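Side-chain contacts in 3,4-dihydroxybenzoate decarboxylase (PDB 5NY5), which catalyses the decarboxylation of 3,4-dihydroxybenzoate and, in reverse, the para-carboxylation of catechols, as a UbiD-family enzyme dependent on prenylated FMN: residues A[6-9]-A[10-14]; A[127-131]-A[132-136]. All blocks are in the same frame, centred on the assembly; numbering follows the deposited sequence.

Contact 1. Residues A[6-9]-A[10-14]; sequences NDLR and SAIAL
The carbonyl oxygen of Leu8 is gripped twice in the first turn of helix 8-16: Ile12 N donates to Leu8 O at 3.0 Å, almost in line with the N-H (160°), and Ala11 N adds a weak bond. A capping box closes over the start of this turn, a classic solution to the problem of unpaired amides at a helix start. Asp7 occupies the N-cap, and its OD1 accepts from Ser10 N, while in return Ser10 OG accepts from Asp7 N; the two oxygens are modelled too close together, so the placing of both, and with it the detail of these bonds, is doubtful. Both side chains lean over the backbone, each with its first torsion between the backbone N and the carbonyl carbon (chi1 51° for Asp7, 35° for Ser10), which brings each oxygen back to the other residue's amide. Asn6 N also donates to Ser10 OG, with the same reservation.

The other carboxylate oxygen, Asp7 OD2, turns to a salt bridge with Arg260, while the extended chain of Arg9 carries its guanidinium to Glu262 and the carbonyl of Asn313. Leu8 and Ile12 both rest on Leu72 of strand 70-73, and Leu8 also touches Ile316 of strand 316-319, so this side of the helix packs on the sheet. Between these two, the branch point Leu8 CG meets the terminal methyl Ile12 CD1 at 4.2 Å.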
ATOM      1  N   ASN A   6      11.468  38.338 -40.762  1.00 60.57           N
ATOM      2  CA  ASN A   6      12.859  37.918 -40.806  1.00 60.52           C
ATOM      3  C   ASN A   6      13.688  38.468 -39.656  1.00 59.23           C
ATOM      4  O   ASN A   6      14.898  38.225 -39.624  1.00 59.28           O
ATOM      5  CB  ASN A   6      13.509  38.313 -42.144  1.00 62.32           C
ATOM      6  CG  ASN A   6      13.437  39.805 -42.422  1.00 63.00           C
ATOM      7  OD1 ASN A   6      13.207  40.615 -41.524  1.00 62.02           O
ATOM      8  ND2 ASN A   6      13.643  40.175 -43.679  1.00 64.86           N
ATOM      9  N   ASP A   7      13.088  39.198 -38.721  1.00 58.27           N
ATOM     10  CA  ASP A   7      13.808  39.706 -37.563  1.00 57.19           C
ATOM     11  C   ASP A   7      12.793  40.049 -36.478  1.00 56.09           C
ATOM     12  O   ASP A   7      11.591  39.816 -36.627  1.00 56.15           O
ATOM     13  CB  ASP A   7      14.681  40.911 -37.932  1.00 58.01           C
ATOM     14  CG  ASP A   7      13.921  41.981 -38.697  1.00 59.09           C
ATOM     15  OD1 ASP A   7      12.678  42.037 -38.596  1.00 58.92           O
ATOM     16  OD2 ASP A   7      14.577  42.776 -39.399  1.00 60.27           O
ATOM     17  N   LEU A   8      13.295  40.610 -35.379  1.00 55.25           N
ATOM     18  CA  LEU A   8      12.425  40.961 -34.263  1.00 54.31           C
ATOM     19  C   LEU A   8      11.444  42.065 -34.641  1.00 54.95           C
ATOM     20  O   LEU A   8      10.264  42.009 -34.277  1.00 54.63           O
ATOM     21  CB  LEU A   8      13.273  41.379 -33.063  1.00 53.58           C
ATOM     22  CG  LEU A   8      12.544  41.915 -31.833  1.00 52.79           C
ATOM     23  CD1 LEU A   8      11.569  40.886 -31.288  1.00 52.01           C
ATOM     24  CD2 LEU A   8      13.556  42.313 -30.778  1.00 52.42           C
ATOM     25  N   ARG A   9      11.907  43.073 -35.383  1.00 56.02           N
ATOM     26  CA  ARG A   9      11.060  44.229 -35.659  1.00 56.78           C
ATOM     27  C   ARG A   9       9.949  43.905 -36.650  1.00 57.67           C
ATOM     28  O   ARG A   9       8.862  44.486 -36.563  1.00 57.99           O
ATOM     29  CB  ARG A   9      11.912  45.391 -36.160  1.00 57.86           C
ATOM     30  CG  ARG A   9      12.936  45.859 -35.143  1.00 57.24           C
ATOM     31  CD  ARG A   9      13.663  47.101 -35.608  1.00 58.49           C
ATOM     32  NE  ARG A   9      14.815  47.395 -34.762  1.00 58.14           N
ATOM     33  CZ  ARG A   9      15.490  48.538 -34.789  1.00 59.11           C
ATOM     34  NH1 ARG A   9      15.123  49.508 -35.614  1.00 60.46           N
ATOM     35  NH2 ARG A   9      16.528  48.714 -33.983  1.00 58.89           N
ATOM     36  N   SER A  10      10.189  42.989 -37.589  1.00 58.25           N
ATOM     37  CA  SER A  10       9.100  42.557 -38.458  1.00 59.20           C
ATOM     38  C   SER A  10       8.095  41.697 -37.702  1.00 58.22           C
ATOM     39  O   SER A  10       6.922  41.634 -38.086  1.00 58.93           O
ATOM     40  CB  SER A  10       9.650  41.807 -39.673  1.00 60.29           C
ATOM     41  OG  SER A  10      10.802  41.055 -39.340  1.00 59.50           O
ATOM     42  N   ALA A  11       8.526  41.041 -36.625  1.00 56.75           N
ATOM     43  CA  ALA A  11       7.588  40.281 -35.805  1.00 55.89           C
ATOM     44  C   ALA A  11       6.714  41.206 -34.971  1.00 55.54           C
ATOM     45  O   ALA A  11       5.506  40.978 -34.840  1.00 55.69           O
ATOM     46  CB  ALA A  11       8.345  39.303 -34.907  1.00 54.65           C
ATOM     47  N   ILE A  12       7.308  42.253 -34.395  1.00 55.20           N
ATOM     48  CA  ILE A  12       6.530  43.239 -33.651  1.00 55.09           C
ATOM     49  C   ILE A  12       5.485  43.879 -34.553  1.00 56.49           C
ATOM     50  O   ILE A  12       4.361  44.168 -34.121  1.00 56.60           O
ATOM     51  CB  ILE A  12       7.468  44.289 -33.028  1.00 54.82           C
ATOM     52  CG1 ILE A  12       8.390  43.635 -31.998  1.00 53.57           C
ATOM     53  CG2 ILE A  12       6.673  45.424 -32.404  1.00 55.04           C
ATOM     54  CD1 ILE A  12       9.384  44.586 -31.374  1.00 53.48           C
ATOM     55  N   ALA A  13       5.833  44.098 -35.824  1.00 57.75           N
ATOM     56  CA  ALA A  13       4.889  44.691 -36.762  1.00 59.37           C
ATOM     57  C   ALA A  13       3.673  43.798 -36.961  1.00 59.68           C
ATOM     58  O   ALA A  13       2.548  44.290 -37.106  1.00 60.62           O
ATOM     59  CB  ALA A  13       5.580  44.964 -38.096  1.00 60.78           C
ATOM     60  N   LEU A  14       3.877  42.478 -36.970  1.00 59.06           N
ATOM     61  CA  LEU A  14       2.747  41.564 -37.092  1.00 59.42           C
ATOM     62  C   LEU A  14       1.866  41.611 -35.851  1.00 58.51           C
ATOM     63  O   LEU A  14       0.635  41.556 -35.956  1.00 59.32           O
ATOM     64  CB  LEU A  14       3.242  40.140 -37.344  1.00 59.07           C
ATOM     65  CG  LEU A  14       2.160  39.058 -37.375  1.00 59.44           C
ATOM     66  CD1 LEU A  14       1.113  39.372 -38.427  1.00 61.41           C
ATOM     67  CD2 LEU A  14       2.768  37.693 -37.625  1.00 59.21           C
TER

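Contact 2. Residues A[127-131]-A[132-136]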
ATOM      1  N   PRO A 127      39.622  51.959 -23.464  1.00 84.21           N
ATOM      2  CA  PRO A 127      39.669  52.038 -21.996  1.00 83.79           C
ATOM      3  C   PRO A 127      38.397  52.582 -21.374  1.00 82.40           C
ATOM      4  O   PRO A 127      38.129  52.288 -20.203  1.00 82.89           O
ATOM      5  CB  PRO A 127      40.862  52.965 -21.732  1.00 90.95           C
ATOM      6  CG  PRO A 127      40.977  53.788 -22.971  1.00 91.77           C
ATOM      7  CD  PRO A 127      40.569  52.887 -24.103  1.00 87.46           C
ATOM      8  N   ASP A 128      37.609  53.363 -22.108  1.00 81.42           N
ATOM      9  CA  ASP A 128      36.335  53.865 -21.614  1.00 79.96           C
ATOM     10  C   ASP A 128      35.182  52.909 -21.885  1.00 77.09           C
ATOM     11  O   ASP A 128      34.027  53.261 -21.628  1.00 75.74           O
ATOM     12  CB  ASP A 128      36.033  55.233 -22.230  1.00 80.76           C
ATOM     13  CG  ASP A 128      37.031  56.292 -21.810  1.00 83.71           C
ATOM     14  OD1 ASP A 128      37.407  56.313 -20.619  1.00 84.79           O
ATOM     15  OD2 ASP A 128      37.445  57.097 -22.670  1.00 85.12           O
ATOM     16  N   PHE A 129      35.469  51.715 -22.399  1.00 76.27           N
ATOM     17  CA  PHE A 129      34.423  50.732 -22.636  1.00 73.74           C
ATOM     18  C   PHE A 129      33.873  50.214 -21.314  1.00 72.83           C
ATOM     19  O   PHE A 129      34.621  49.951 -20.368  1.00 74.08           O
ATOM     20  CB  PHE A 129      34.965  49.574 -23.472  1.00 73.44           C
ATOM     21  CG  PHE A 129      33.963  48.485 -23.725  1.00 71.08           C
ATOM     22  CD1 PHE A 129      33.912  47.368 -22.910  1.00 70.36           C
ATOM     23  CD2 PHE A 129      33.077  48.577 -24.782  1.00 69.77           C
ATOM     24  CE1 PHE A 129      32.993  46.366 -23.140  1.00 68.36           C
ATOM     25  CE2 PHE A 129      32.156  47.576 -25.019  1.00 67.79           C
ATOM     26  CZ  PHE A 129      32.115  46.470 -24.196  1.00 67.07           C
ATOM     27  N   ASP A 130      32.551  50.069 -21.254  1.00 70.81           N
ATOM     28  CA  ASP A 130      31.887  49.562 -20.057  1.00 69.87           C
ATOM     29  C   ASP A 130      30.564  48.950 -20.478  1.00 67.47           C
ATOM     30  O   ASP A 130      29.699  49.652 -21.012  1.00 66.74           O
ATOM     31  CB  ASP A 130      31.669  50.674 -19.031  1.00 70.87           C
ATOM     32  CG  ASP A 130      31.228  50.143 -17.678  1.00 70.44           C
ATOM     33  OD1 ASP A 130      30.852  48.957 -17.590  1.00 69.05           O
ATOM     34  OD2 ASP A 130      31.251  50.916 -16.698  1.00 71.65           O
ATOM     35  N   LEU A 131      30.405  47.650 -20.232  1.00 66.41           N
ATOM     36  CA  LEU A 131      29.175  46.969 -20.616  1.00 64.29           C
ATOM     37  C   LEU A 131      27.978  47.508 -19.848  1.00 63.44           C
ATOM     38  O   LEU A 131      26.851  47.478 -20.355  1.00 61.99           O
ATOM     39  CB  LEU A 131      29.329  45.465 -20.391  1.00 63.65           C
ATOM     40  CG  LEU A 131      28.392  44.535 -21.157  1.00 61.82           C
ATOM     41  CD1 LEU A 131      28.341  44.919 -22.625  1.00 61.67           C
ATOM     42  CD2 LEU A 131      28.844  43.093 -20.993  1.00 61.72           C
ATOM     43  N   ARG A 132      28.200  48.012 -18.632  1.00 64.49           N
ATOM     44  CA  ARG A 132      27.105  48.569 -17.846  1.00 63.92           C
ATOM     45  C   ARG A 132      26.560  49.844 -18.478  1.00 64.01           C
ATOM     46  O   ARG A 132      25.345  50.070 -18.478  1.00 62.87           O
ATOM     47  CB  ARG A 132      27.563  48.841 -16.414  1.00 66.97           C
ATOM     48  CG  ARG A 132      27.753  47.605 -15.549  1.00 66.05           C
ATOM     49  CD  ARG A 132      29.130  46.983 -15.727  1.00 67.26           C
ATOM     50  NE  ARG A 132      29.748  46.672 -14.442  1.00 70.73           N
ATOM     51  CZ  ARG A 132      30.713  47.394 -13.881  1.00 73.27           C
ATOM     52  NH1 ARG A 132      31.185  48.470 -14.500  1.00 71.05           N
ATOM     53  NH2 ARG A 132      31.212  47.037 -12.707  1.00 72.77           N
ATOM     54  N   LYS A 133      27.441  50.697 -19.007  1.00 65.50           N
ATOM     55  CA  LYS A 133      26.983  51.900 -19.694  1.00 65.79           C
ATOM     56  C   LYS A 133      26.312  51.580 -21.021  1.00 64.42           C
ATOM     57  O   LYS A 133      25.526  52.392 -21.519  1.00 64.24           O
ATOM     58  CB  LYS A 133      28.150  52.856 -19.951  1.00 67.95           C
ATOM     59  CG  LYS A 133      28.979  53.234 -18.736  1.00 69.76           C
ATOM     60  CD  LYS A 133      30.073  54.217 -19.146  1.00 71.99           C
ATOM     61  CE  LYS A 133      31.124  54.392 -18.063  1.00 74.06           C
ATOM     62  NZ  LYS A 133      30.567  54.981 -16.813  1.00 74.55           N
ATOM     63  N   LEU A 134      26.605  50.421 -21.601  1.00 63.62           N
ATOM     64  CA  LEU A 134      26.169  50.098 -22.952  1.00 62.72           C
ATOM     65  C   LEU A 134      24.791  49.452 -22.986  1.00 60.84           C
ATOM     66  O   LEU A 134      23.951  49.830 -23.809  1.00 60.34           O
ATOM     67  CB  LEU A 134      27.197  49.178 -23.613  1.00 63.03           C
ATOM     68  CG  LEU A 134      27.285  49.185 -25.137  1.00 63.11           C
ATOM     69  CD1 LEU A 134      27.301  50.609 -25.656  1.00 64.30           C
ATOM     70  CD2 LEU A 134      28.536  48.453 -25.580  1.00 63.95           C
ATOM     71  N   LEU A 135      24.533  48.486 -22.104  1.00 65.59           N
ATOM     72  CA  LEU A 135      23.300  47.720 -22.139  1.00 58.42           C
ATOM     73  C   LEU A 135      22.633  47.746 -20.762  1.00 57.95           C
ATOM     74  O   LEU A 135      23.287  47.444 -19.754  1.00 58.55           O
ATOM     75  CB  LEU A 135      23.576  46.277 -22.569  1.00 57.60           C
ATOM     76  CG  LEU A 135      24.225  46.141 -23.947  1.00 58.04           C
ATOM     77  CD1 LEU A 135      24.570  44.696 -24.243  1.00 57.56           C
ATOM     78  CD2 LEU A 135      23.305  46.702 -25.010  1.00 57.62           C
ATOM     79  N   PRO A 136      21.422  48.086 -20.689  1.00 57.20           N
ATOM     80  CA  PRO A 136      20.701  48.048 -19.401  1.00 56.89           C
ATOM     81  C   PRO A 136      20.127  46.664 -19.102  1.00 55.64           C
ATOM     82  O   PRO A 136      18.934  46.391 -19.229  1.00 54.61           O
ATOM     83  CB  PRO A 136      19.602  49.092 -19.606  1.00 56.78           C
ATOM     84  CG  PRO A 136      19.304  49.013 -21.066  1.00 56.27           C
ATOM     85  CD  PRO A 136      20.606  48.686 -21.758  1.00 56.86           C
TER
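Asp130, the N-cap of helix 131-134, sets its carboxylate at the edge of the guanidinium of Arg132, whose chain folds back to it, so that one acid serves the helix start and a salt bridge at once. Arg132 N donates to Asp130 OD1 at 3.0 Å, which closes an Asx turn at the entrance to the short helix. The same oxygen receives Arg132 NH1 at 3.1 Å on its syn side, and the two donors arrive from opposite faces of the carboxylate: the amide stands well above the plane, the guanidinium close to it. Arg132 NH1 also makes a weak bond to Asp130 OD2. The arginine can return to its own helix start because its chain bends at chi2 (85°) and again at chi3, and the carboxylate and guanidinium planes are then turned 45° from each other.

Lys133 crosses Asp130 at about a right angle, its CG lying 3.7 Å from Asp130 CB. Lys133 NZ remains 4.1 Å from Asp130 OD2, beyond a salt bridge, though the second positive charge probably still favours the ionised acid. The turn itself is held by Leu135 N, which donates to Leu131 O at 3.1 Å.

The inward side is apolar. Phe129 CE2 touches Leu134 CD2 at 3.8 Å, approached obliquely, and Leu131 CD1 meets Leu135 CD1 further along. Phe129 and Leu134 pack on Phe122 of strand 120-123, and with Leu131 they also reach Val309 of strand 303-311, so the helix is seated against these two antiparallel strands of the Rift-related region.

Both contacts show an aspartate opening a helix, but they use it differently. In contact 1 the acid and a serine three residues on exchange side-chain-to-backbone bonds, and its other oxygen makes a salt bridge with Arg260; in contact 2 the acid takes the amide two residues on and the guanidinium of that same residue. Contact 1 starts a longer helix packed on strand 70-73, whereas contact 2 starts a single short turn on strands 120-123 and 303-311. Both are partly buried, contact 1 through Leu8, Ala11 and Ile12 and contact 2 through Phe129, Leu131 and Leu135, but contact 2 also has the exposed Arg132 and Lys133. Their centres lie about 27 Å apart, and contact 2 sits farther from the chain's centre.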